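Local coordinates for putative phosphatase (DUF442) (Shewanella putrefaciens CN-32, PDB 3GXH), which probably removes phosphate from phosphorylated substrates, as a putative phosphatase related to the tyrosine and dual-specificity protein phosphatases, at residues A[80-83]-A[84-88]; A[115-118]-A[119-122]; A[142-145]-A[146-150]. All coordinates share one frame; numbering follows the deposited sequence.

How the contacts relate
Each contact runs between consecutive residues, so none closes a long loop. They follow in series, without nesting or crossing. Contact 1 (80-88) comes first and forms the N-terminal turn of helix 82-94. Contact 2 (115-122) follows strand 100-103 and ends helix 108-120 in a Schellman motif. Contact 3 (142-150) opens helix 142-154, the last helix of the chain. The three helices pack together. Val85 of contact 1 meets Leu116 of contact 2, and Phe88 meets Tyr117. Pro80 lies against Trp144 of contact 3, and Val82 meets Leu147 and Glu150. Leu116 CD2 also approaches the backbone of Leu148, joining contacts 2 and 3.

Contact 1: residues A[80-83]-A[84-88]; sequences PKVE and DVEAF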
ATOM      1  N   PRO A  80      -8.243  -8.634  -9.128  1.00 14.29           N
ATOM      2  CA  PRO A  80      -8.339  -8.093  -7.805  1.00 14.12           C
ATOM      3  C   PRO A  80      -9.758  -8.180  -7.248  1.00 14.99           C
ATOM      4  O   PRO A  80     -10.728  -7.988  -7.986  1.00 16.07           O
ATOM      5  CB  PRO A  80      -7.896  -6.662  -7.985  1.00 13.25           C
ATOM      6  CG  PRO A  80      -8.327  -6.305  -9.381  1.00 13.54           C
ATOM      7  CD  PRO A  80      -8.025  -7.583 -10.134  1.00 14.82           C
ATOM      8  N   LYS A  81      -9.877  -8.539  -5.984  1.00 14.35           N
ATOM      9  CA  LYS A  81     -11.203  -8.835  -5.443  1.00 14.06           C
ATOM     10  C   LYS A  81     -11.627  -7.804  -4.403  1.00 13.85           C
ATOM     11  O   LYS A  81     -10.811  -7.273  -3.621  1.00 13.59           O
ATOM     12  CB  LYS A  81     -11.168 -10.194  -4.767  1.00 15.46           C
ATOM     13  CG  LYS A  81     -10.765 -11.363  -5.630  1.00 21.70           C
ATOM     14  CD  LYS A  81     -11.189 -12.632  -4.888  1.00 28.12           C
ATOM     15  CE  LYS A  81     -10.923 -13.928  -5.665  1.00 33.51           C
ATOM     16  NZ  LYS A  81      -9.517 -14.420  -5.411  1.00 31.25           N
ATOM     17  N   VAL A  82     -12.939  -7.568  -4.324  1.00 13.45           N
ATOM     18  CA  VAL A  82     -13.486  -6.742  -3.271  1.00 13.69           C
ATOM     19  C   VAL A  82     -13.066  -7.270  -1.889  1.00 13.57           C
ATOM     20  O   VAL A  82     -12.715  -6.512  -0.995  1.00 13.72           O
ATOM     21  CB  VAL A  82     -15.016  -6.642  -3.378  1.00 15.87           C
ATOM     22  CG1 VAL A  82     -15.589  -6.075  -2.100  1.00 16.61           C
ATOM     23  CG2 VAL A  82     -15.380  -5.810  -4.604  1.00 16.39           C
ATOM     24  N   GLU A  83     -13.005  -8.593  -1.753  1.00 14.15           N
ATOM     25  CA  GLU A  83     -12.588  -9.205  -0.521  1.00 14.30           C
ATOM     26  C   GLU A  83     -11.147  -8.825  -0.130  1.00 13.20           C
ATOM     27  O   GLU A  83     -10.804  -8.746   1.055  1.00 14.60           O
ATOM     28  CB  GLU A  83     -12.751 -10.719  -0.647  1.00 19.14           C
ATOM     29  CG  GLU A  83     -11.934 -11.609   0.228  1.00 32.02           C
ATOM     30  CD  GLU A  83     -12.145 -13.080  -0.163  1.00 37.50           C
ATOM     31  OE1 GLU A  83     -13.121 -13.668   0.332  1.00 46.68           O
ATOM     32  OE2 GLU A  83     -11.373 -13.614  -1.001  1.00 40.87           O
ATOM     33  N   ASP A  84     -10.301  -8.619  -1.134  1.00 13.00           N
ATOM     34  CA  ASP A  84      -8.918  -8.180  -0.866  1.00 13.86           C
ATOM     35  C   ASP A  84      -8.910  -6.769  -0.266  1.00 11.95           C
ATOM     36  O   ASP A  84      -8.200  -6.455   0.676  1.00 12.87           O
ATOM     37  CB  ASP A  84      -8.034  -8.153  -2.114  1.00 12.79           C
ATOM     38  CG  ASP A  84      -7.945  -9.501  -2.837  1.00 15.35           C
ATOM     39  OD1 ASP A  84      -7.954 -10.562  -2.137  1.00 18.28           O
ATOM     40  OD2 ASP A  84      -7.802  -9.473  -4.103  1.00 16.90           O
ATOM     41  N   VAL A  85      -9.706  -5.906  -0.881  1.00 13.72           N
ATOM     42  CA  VAL A  85      -9.847  -4.534  -0.391  1.00 12.64           C
ATOM     43  C   VAL A  85     -10.379  -4.520   1.039  1.00 13.18           C
ATOM     44  O   VAL A  85      -9.836  -3.838   1.918  1.00 12.98           O
ATOM     45  CB  VAL A  85     -10.703  -3.684  -1.339  1.00 14.25           C
ATOM     46  CG1 VAL A  85     -10.896  -2.242  -0.778  1.00 15.59           C
ATOM     47  CG2 VAL A  85     -10.074  -3.637  -2.735  1.00 16.10           C
ATOM     48  N   GLU A  86     -11.418  -5.301   1.291  1.00 13.48           N
ATOM     49  CA  GLU A  86     -11.996  -5.420   2.634  0.50 14.25           C
ATOM     50  C   GLU A  86     -11.004  -5.954   3.665  1.00 13.25           C
ATOM     51  O   GLU A  86     -10.949  -5.476   4.780  1.00 13.31           O
ATOM     52  CB  GLU A  86     -13.232  -6.313   2.610  0.50 16.66           C
ATOM     53  CG  GLU A  86     -14.406  -5.693   1.880  0.50 21.35           C
ATOM     54  CD  GLU A  86     -15.012  -4.514   2.616  0.50 24.23           C
ATOM     55  OE1 GLU A  86     -14.892  -4.455   3.864  0.50 30.40           O
ATOM     56  OE2 GLU A  86     -15.614  -3.648   1.933  0.50 25.21           O
ATOM     57  N   ALA A  87     -10.192  -6.925   3.256  1.00 13.43           N
ATOM     58  CA  ALA A  87      -9.180  -7.439   4.128  1.00 11.76           C
ATOM     59  C   ALA A  87      -8.155  -6.343   4.488  1.00 12.53           C
ATOM     60  O   ALA A  87      -7.696  -6.208   5.625  1.00 12.78           O
ATOM     61  CB  ALA A  87      -8.482  -8.715   3.467  1.00 13.94           C
ATOM     62  N   PHE A  88      -7.784  -5.545   3.497  1.00 11.87           N
ATOM     63  CA  PHE A  88      -6.934  -4.383   3.776  1.00 12.57           C
ATOM     64  C   PHE A  88      -7.587  -3.402   4.733  1.00 11.15           C
ATOM     65  O   PHE A  88      -6.968  -2.910   5.657  1.00 11.36           O
ATOM     66  CB  PHE A  88      -6.560  -3.702   2.438  1.00 11.76           C
ATOM     67  CG  PHE A  88      -5.834  -2.414   2.586  1.00 11.89           C
ATOM     68  CD1 PHE A  88      -4.574  -2.374   3.161  1.00 13.52           C
ATOM     69  CD2 PHE A  88      -6.372  -1.226   2.077  1.00 11.01           C
ATOM     70  CE1 PHE A  88      -3.903  -1.147   3.333  1.00 13.89           C
ATOM     71  CE2 PHE A  88      -5.698   0.002   2.232  1.00 12.02           C
ATOM     72  CZ  PHE A  88      -4.471   0.033   2.854  1.00 14.50           C
TER
HETATM   73  O   HOH W   1      -8.463 -13.147  -3.050  1.00 27.27           O
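The carboxylate of Asp84 reaches back over the start of helix 82-94 to the backbone of Lys81, the N-cap residue. Asp84 is the N3 residue, and its side chain supplies one half of a capping box: the bond from the N3 side chain to the N-cap amide. The lysine side chain gives no reciprocal bond. Asp84 CB lies 3.3 Å from Lys81 O. Asp84 CG is turned anti to its own carbonyl carbon (chi1 -57°), which directs the carboxylate back toward Lys81. Asp84 OD2 then accepts Lys81 N at 3.0 Å, with an N-H...O angle of 156°. The N-H comes from above the carboxylate plane. Asp84 OD2 also touches Lys81 CB at 3.5 Å, where the two side chains cross at a slant. The other oxygen, Asp84 OD1, takes a hydrogen from a water whose oxygen is 2.8 Å away. The same water accepts from Lys81 NZ, so it bridges two opposite charges that do not touch directly. The lysine chain is straight until it bends at chi4 (87°). The negative charge near the amino end of the helix would probably interact favourably with the helix dipole. Around this turn, Pro80 and Asp84 pack on Val75, and Asp84 and Val85 on Phe113 of helix 108-120. Lys81 O receives the amide of Val85 in the carbonyl plane and, weakly, that of Asp84. Next along the helix, Glu86 N gives a straight bond to Val82 O at 2.9 Å.

Contact 2: residues A[115-118]-A[119-122]; sequences YLYQ and LKQG
Leu116 O accepts the amide of Lys120, with Lys120 N 2.9 Å from Leu116 O. One residue on, Tyr117 O takes Gln121 N at 3.0 Å. Gln121 CG is turned anti to its own carbonyl carbon (chi1 -71°), which sets it over one face of the Tyr117 ring. There Gln121 CG is 3.7 Å from the Tyr117 centroid and 18° off the normal, a CH-pi contact. A bend at chi2 then lays the amide almost parallel to the ring, the planes 11° apart, with Gln121 NE2 near Tyr117 OH at 3.6 Å. Gln121 OE1 accepts Lys120 NZ at 2.7 Å. That donor stands above the carbonyl plane. Lys120 CE meanwhile passes the same ring at a slant, 4.0 Å from Tyr117 CD1, and the lysine also makes a cation-pi contact with Phe89 of helix 82-94. These residues belong to the C-terminal end of helix 108-120, which closes in a Schellman motif. Gly122 leaves helical angles with positive phi, and its amide bonds to Leu119 O. One turn earlier, Tyr115 and Leu119 run alongside each other, with Leu119 CD2 3.8 Å from Tyr115 OH. Leu116 is buried against Val151 and Ser152 of helix 142-154. Gln118 extends to the other side, where its NE2 gives a hydrogen bond to Gln18 O on strand 16-19.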
ATOM      1  N   TYR A 115      -6.205   4.818  -2.043  1.00 11.40           N
ATOM      2  CA  TYR A 115      -7.293   5.680  -2.495  1.00 11.56           C
ATOM      3  C   TYR A 115      -8.628   5.181  -1.951  1.00 11.09           C
ATOM      4  O   TYR A 115      -9.413   5.962  -1.402  1.00 11.86           O
ATOM      5  CB  TYR A 115      -7.321   5.706  -4.016  1.00 12.33           C
ATOM      6  CG  TYR A 115      -8.568   6.335  -4.555  1.00 14.13           C
ATOM      7  CD1 TYR A 115      -8.763   7.700  -4.432  1.00 15.51           C
ATOM      8  CD2 TYR A 115      -9.590   5.559  -5.116  1.00 15.48           C
ATOM      9  CE1 TYR A 115      -9.927   8.298  -4.887  1.00 16.29           C
ATOM     10  CE2 TYR A 115     -10.762   6.149  -5.587  1.00 18.87           C
ATOM     11  CZ  TYR A 115     -10.922   7.502  -5.466  1.00 14.96           C
ATOM     12  OH  TYR A 115     -12.108   8.090  -5.945  1.00 18.13           O
ATOM     13  N   LEU A 116      -8.887   3.864  -2.070  1.00 10.99           N
ATOM     14  CA  LEU A 116     -10.155   3.363  -1.620  1.00 10.92           C
ATOM     15  C   LEU A 116     -10.312   3.510  -0.113  1.00 12.45           C
ATOM     16  O   LEU A 116     -11.435   3.776   0.379  1.00 12.17           O
ATOM     17  CB  LEU A 116     -10.337   1.906  -2.040  1.00 11.70           C
ATOM     18  CG  LEU A 116     -10.591   1.763  -3.545  1.00 11.86           C
ATOM     19  CD1 LEU A 116     -10.596   0.279  -3.911  1.00 12.64           C
ATOM     20  CD2 LEU A 116     -11.898   2.436  -4.029  1.00 12.75           C
ATOM     21  N   TYR A 117      -9.230   3.352   0.632  1.00 12.56           N
ATOM     22  CA  TYR A 117      -9.265   3.492   2.065  1.00 12.61           C
ATOM     23  C   TYR A 117      -9.586   4.913   2.452  1.00 12.87           C
ATOM     24  O   TYR A 117     -10.448   5.162   3.313  1.00 12.25           O
ATOM     25  CB  TYR A 117      -7.928   3.051   2.681  1.00 14.13           C
ATOM     26  CG  TYR A 117      -7.776   3.426   4.124  1.00 15.99           C
ATOM     27  CD1 TYR A 117      -8.408   2.680   5.105  1.00 15.07           C
ATOM     28  CD2 TYR A 117      -7.027   4.563   4.511  1.00 17.30           C
ATOM     29  CE1 TYR A 117      -8.275   3.029   6.456  1.00 16.19           C
ATOM     30  CE2 TYR A 117      -6.914   4.918   5.863  1.00 17.77           C
ATOM     31  CZ  TYR A 117      -7.525   4.132   6.796  1.00 18.36           C
ATOM     32  OH  TYR A 117      -7.416   4.518   8.126  1.00 24.18           O
ATOM     33  N   GLN A 118      -8.888   5.857   1.865  1.00 11.85           N
ATOM     34  CA  GLN A 118      -9.144   7.255   2.196  1.00 13.67           C
ATOM     35  C   GLN A 118     -10.570   7.645   1.821  1.00 13.06           C
ATOM     36  O   GLN A 118     -11.244   8.394   2.550  1.00 13.10           O
ATOM     37  CB  GLN A 118      -8.128   8.164   1.556  1.00 14.26           C
ATOM     38  CG  GLN A 118      -6.719   7.900   2.096  1.00 19.14           C
ATOM     39  CD  GLN A 118      -5.646   8.820   1.554  1.00 20.64           C
ATOM     40  OE1 GLN A 118      -5.688   9.274   0.394  1.00 24.24           O
ATOM     41  NE2 GLN A 118      -4.633   9.085   2.407  1.00 23.03           N
ATOM     42  N   LEU A 119     -11.019   7.145   0.673  1.00 12.88           N
ATOM     43  CA  LEU A 119     -12.382   7.426   0.212  1.00 14.04           C
ATOM     44  C   LEU A 119     -13.397   6.902   1.218  1.00 14.24           C
ATOM     45  O   LEU A 119     -14.311   7.633   1.643  1.00 17.14           O
ATOM     46  CB  LEU A 119     -12.562   6.827  -1.187  1.00 15.05           C
ATOM     47  CG  LEU A 119     -13.893   7.122  -1.845  1.00 18.19           C
ATOM     48  CD1 LEU A 119     -14.014   8.633  -2.101  1.00 22.48           C
ATOM     49  CD2 LEU A 119     -13.982   6.332  -3.150  1.00 19.10           C
ATOM     50  N   LYS A 120     -13.229   5.673   1.697  1.00 15.03           N
ATOM     51  CA  LYS A 120     -14.229   5.107   2.619  1.00 17.74           C
ATOM     52  C   LYS A 120     -14.164   5.712   4.022  1.00 18.14           C
ATOM     53  O   LYS A 120     -15.180   5.738   4.752  1.00 17.18           O
ATOM     54  CB  LYS A 120     -14.112   3.595   2.655  1.00 20.40           C
ATOM     55  CG  LYS A 120     -13.024   3.119   3.526  1.00 24.06           C
ATOM     56  CD  LYS A 120     -13.432   2.815   4.972  1.00 31.94           C
ATOM     57  CE  LYS A 120     -12.306   2.035   5.629  1.00 32.40           C
ATOM     58  NZ  LYS A 120     -12.471   1.935   7.099  1.00 32.62           N
ATOM     59  N   GLN A 121     -12.999   6.216   4.421  1.00 15.20           N
ATOM     60  CA  GLN A 121     -12.818   6.920   5.681  1.00 14.73           C
ATOM     61  C   GLN A 121     -13.471   8.312   5.652  1.00 18.03           C
ATOM     62  O   GLN A 121     -13.438   9.022   6.647  1.00 18.95           O
ATOM     63  CB  GLN A 121     -11.330   7.060   5.995  1.00 18.80           C
ATOM     64  CG  GLN A 121     -10.694   5.774   6.375  1.00 21.09           C
ATOM     65  CD  GLN A 121     -11.194   5.322   7.708  1.00 26.80           C
ATOM     66  OE1 GLN A 121     -12.092   4.489   7.796  1.00 26.98           O
ATOM     67  NE2 GLN A 121     -10.657   5.919   8.761  1.00 29.31           N
ATOM     68  N   GLY A 122     -14.013   8.712   4.514  1.00 17.46           N
ATOM     69  CA  GLY A 122     -14.628  10.049   4.394  1.00 19.62           C
ATOM     70  C   GLY A 122     -13.599  11.169   4.190  1.00 22.54           C
ATOM     71  O   GLY A 122     -13.933  12.344   4.376  1.00 22.24           O
TER

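Contact 3: residues A[142-145]-A[146-150]; sequences PKWQ and ALLTE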
ATOM      1  N   PRO A 142      -9.636  -2.668 -17.149  1.00 14.89           N
ATOM      2  CA  PRO A 142     -11.043  -2.594 -16.750  1.00 13.43           C
ATOM      3  C   PRO A 142     -11.381  -3.358 -15.489  1.00 13.55           C
ATOM      4  O   PRO A 142     -12.379  -3.003 -14.825  1.00 15.10           O
ATOM      5  CB  PRO A 142     -11.807  -3.213 -17.956  1.00 16.06           C
ATOM      6  CG  PRO A 142     -10.775  -3.857 -18.811  1.00 16.69           C
ATOM      7  CD  PRO A 142      -9.468  -3.167 -18.532  1.00 15.72           C
ATOM      8  N   LYS A 143     -10.634  -4.408 -15.144  1.00 12.59           N
ATOM      9  CA  LYS A 143     -10.938  -5.134 -13.912  1.00 14.60           C
ATOM     10  C   LYS A 143     -10.668  -4.232 -12.714  1.00 14.16           C
ATOM     11  O   LYS A 143     -11.388  -4.269 -11.711  1.00 13.50           O
ATOM     12  CB  LYS A 143     -10.140  -6.401 -13.776  1.00 17.19           C
ATOM     13  CG  LYS A 143     -10.266  -7.333 -14.971  1.00 26.56           C
ATOM     14  CD  LYS A 143     -11.050  -8.571 -14.683  1.00 39.74           C
ATOM     15  CE  LYS A 143     -10.765  -9.646 -15.757  1.00 43.99           C
ATOM     16  NZ  LYS A 143      -9.314 -10.037 -15.909  1.00 42.26           N
ATOM     17  N   TRP A 144      -9.589  -3.461 -12.805  1.00 12.74           N
ATOM     18  CA  TRP A 144      -9.266  -2.455 -11.782  1.00 13.43           C
ATOM     19  C   TRP A 144     -10.292  -1.331 -11.753  1.00 11.27           C
ATOM     20  O   TRP A 144     -10.729  -0.912 -10.704  1.00 11.88           O
ATOM     21  CB  TRP A 144      -7.817  -1.941 -11.906  1.00 13.11           C
ATOM     22  CG  TRP A 144      -6.868  -2.966 -11.358  1.00 11.50           C
ATOM     23  CD1 TRP A 144      -6.303  -3.984 -12.023  1.00 12.57           C
ATOM     24  CD2 TRP A 144      -6.404  -3.042 -10.003  1.00 10.42           C
ATOM     25  NE1 TRP A 144      -5.550  -4.758 -11.144  1.00 13.28           N
ATOM     26  CE2 TRP A 144      -5.591  -4.176  -9.902  1.00 12.01           C
ATOM     27  CE3 TRP A 144      -6.656  -2.295  -8.864  1.00 11.47           C
ATOM     28  CZ2 TRP A 144      -4.977  -4.555  -8.711  1.00 10.78           C
ATOM     29  CZ3 TRP A 144      -6.026  -2.679  -7.665  1.00 11.04           C
ATOM     30  CH2 TRP A 144      -5.260  -3.828  -7.588  1.00 13.16           C
ATOM     31  N   GLN A 145     -10.707  -0.842 -12.911  1.00 12.56           N
ATOM     32  CA  GLN A 145     -11.728   0.179 -12.964  0.50 14.02           C
ATOM     33  C   GLN A 145     -12.975  -0.324 -12.257  1.00 12.15           C
ATOM     34  O   GLN A 145     -13.629   0.393 -11.456  1.00 13.59           O
ATOM     35  CB  GLN A 145     -12.071   0.470 -14.418  0.50 14.63           C
ATOM     36  CG  GLN A 145     -11.111   1.394 -15.102  0.50 14.94           C
ATOM     37  CD  GLN A 145     -11.592   1.768 -16.486  0.50 24.37           C
ATOM     38  OE1 GLN A 145     -11.676   0.918 -17.367  0.50 29.73           O
ATOM     39  NE2 GLN A 145     -11.911   3.048 -16.684  0.50 21.21           N
ATOM     40  N   ALA A 146     -13.369  -1.561 -12.575  1.00 11.20           N
ATOM     41  CA  ALA A 146     -14.592  -2.137 -12.027  1.00 13.04           C
ATOM     42  C   ALA A 146     -14.522  -2.290 -10.516  1.00 13.05           C
ATOM     43  O   ALA A 146     -15.488  -2.019  -9.792  1.00 11.72           O
ATOM     44  CB  ALA A 146     -14.899  -3.530 -12.673  1.00 15.62           C
ATOM     45  N   LEU A 147     -13.375  -2.705 -10.028  1.00 12.52           N
ATOM     46  CA  LEU A 147     -13.114  -2.846  -8.587  1.00 12.72           C
ATOM     47  C   LEU A 147     -13.299  -1.496  -7.913  1.00 12.32           C
ATOM     48  O   LEU A 147     -14.024  -1.365  -6.899  1.00 13.30           O
ATOM     49  CB  LEU A 147     -11.713  -3.374  -8.302  1.00 14.22           C
ATOM     50  CG  LEU A 147     -11.331  -3.496  -6.824  1.00 14.76           C
ATOM     51  CD1 LEU A 147     -12.127  -4.608  -6.170  1.00 20.73           C
ATOM     52  CD2 LEU A 147      -9.823  -3.688  -6.671  1.00 17.40           C
ATOM     53  N   LEU A 148     -12.634  -0.483  -8.442  1.00 11.59           N
ATOM     54  CA  LEU A 148     -12.709   0.838  -7.852  1.00 12.46           C
ATOM     55  C   LEU A 148     -14.134   1.397  -7.831  1.00 12.89           C
ATOM     56  O   LEU A 148     -14.574   1.961  -6.823  1.00 13.75           O
ATOM     57  CB  LEU A 148     -11.767   1.810  -8.520  1.00 13.65           C
ATOM     58  CG  LEU A 148     -10.303   1.806  -7.969  1.00 17.68           C
ATOM     59  CD1 LEU A 148      -9.694   0.395  -7.943  1.00 22.98           C
ATOM     60  CD2 LEU A 148      -9.478   2.793  -8.789  1.00 26.30           C
ATOM     61  N   THR A 149     -14.868   1.198  -8.910  1.00 12.05           N
ATOM     62  CA  THR A 149     -16.253   1.691  -9.020  1.00 11.72           C
ATOM     63  C   THR A 149     -17.118   0.958  -8.009  1.00 12.06           C
ATOM     64  O   THR A 149     -17.921   1.578  -7.299  1.00 13.84           O
ATOM     65  CB  THR A 149     -16.785   1.485 -10.450  1.00 12.02           C
ATOM     66  OG1 THR A 149     -16.039   2.287 -11.382  1.00 14.09           O
ATOM     67  CG2 THR A 149     -18.312   1.815 -10.545  1.00 13.98           C
ATOM     68  N   GLU A 150     -16.967  -0.346  -7.916  1.00 12.09           N
ATOM     69  CA  GLU A 150     -17.806  -1.190  -7.047  1.00 14.51           C
ATOM     70  C   GLU A 150     -17.569  -0.821  -5.593  1.00 15.88           C
ATOM     71  O   GLU A 150     -18.519  -0.689  -4.817  1.00 17.26           O
ATOM     72  CB  GLU A 150     -17.495  -2.686  -7.252  1.00 16.32           C
ATOM     73  CG  GLU A 150     -18.344  -3.649  -6.359  1.00 21.96           C
ATOM     74  CD  GLU A 150     -18.293  -5.141  -6.795  1.00 32.73           C
ATOM     75  OE1 GLU A 150     -17.717  -5.466  -7.871  1.00 37.04           O
ATOM     76  OE2 GLU A 150     -18.846  -5.996  -6.051  1.00 39.93           O
TER
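Trp144 and Leu147 meet through different first torsions: the indole CG is anti to its own carbonyl carbon (chi1 -77°), while Leu147 CG is anti to its backbone N (chi1 177°). The indole and the leucine run alongside each other off the same face. This is i to i+3 and i to i+4 packing on the buried face of helix 142-154, the C-terminal helix. Leu147 CD2 touches the six-membered part of the indole at a slant, 4.1 Å from Trp144 CZ3. Leu148 approaches the CE3 corner from beside Leu147. Leu148 CD1 meets the indole at the edge, near the ring plane, 4.2 Å from Trp144 CE3. Leu148 CD1 is also close to Trp144 O, at 3.2 Å. Trp144 O accepts Leu148 N at 3.0 Å as well, with an N-H...O angle of 172°. Beyond the helix, Trp144 NE1 donates to Trp77 O, and the indole also meets the rings of Trp77 and Trp134. Leu147 reaches Val85 of helix 82-94, Trp144 packs on Ala112 and Phe113 of helix 108-120, and Leu148 touches Met131. The tryptophan and the leucines thus join the start of this helix to both neighbours. Another face of the helix, carrying Ala146 and Thr149, is exposed. There Gln145 O accepts Thr149 N at 2.9 Å, and Thr149 OG1 lies 3.1 Å from Gln145 O.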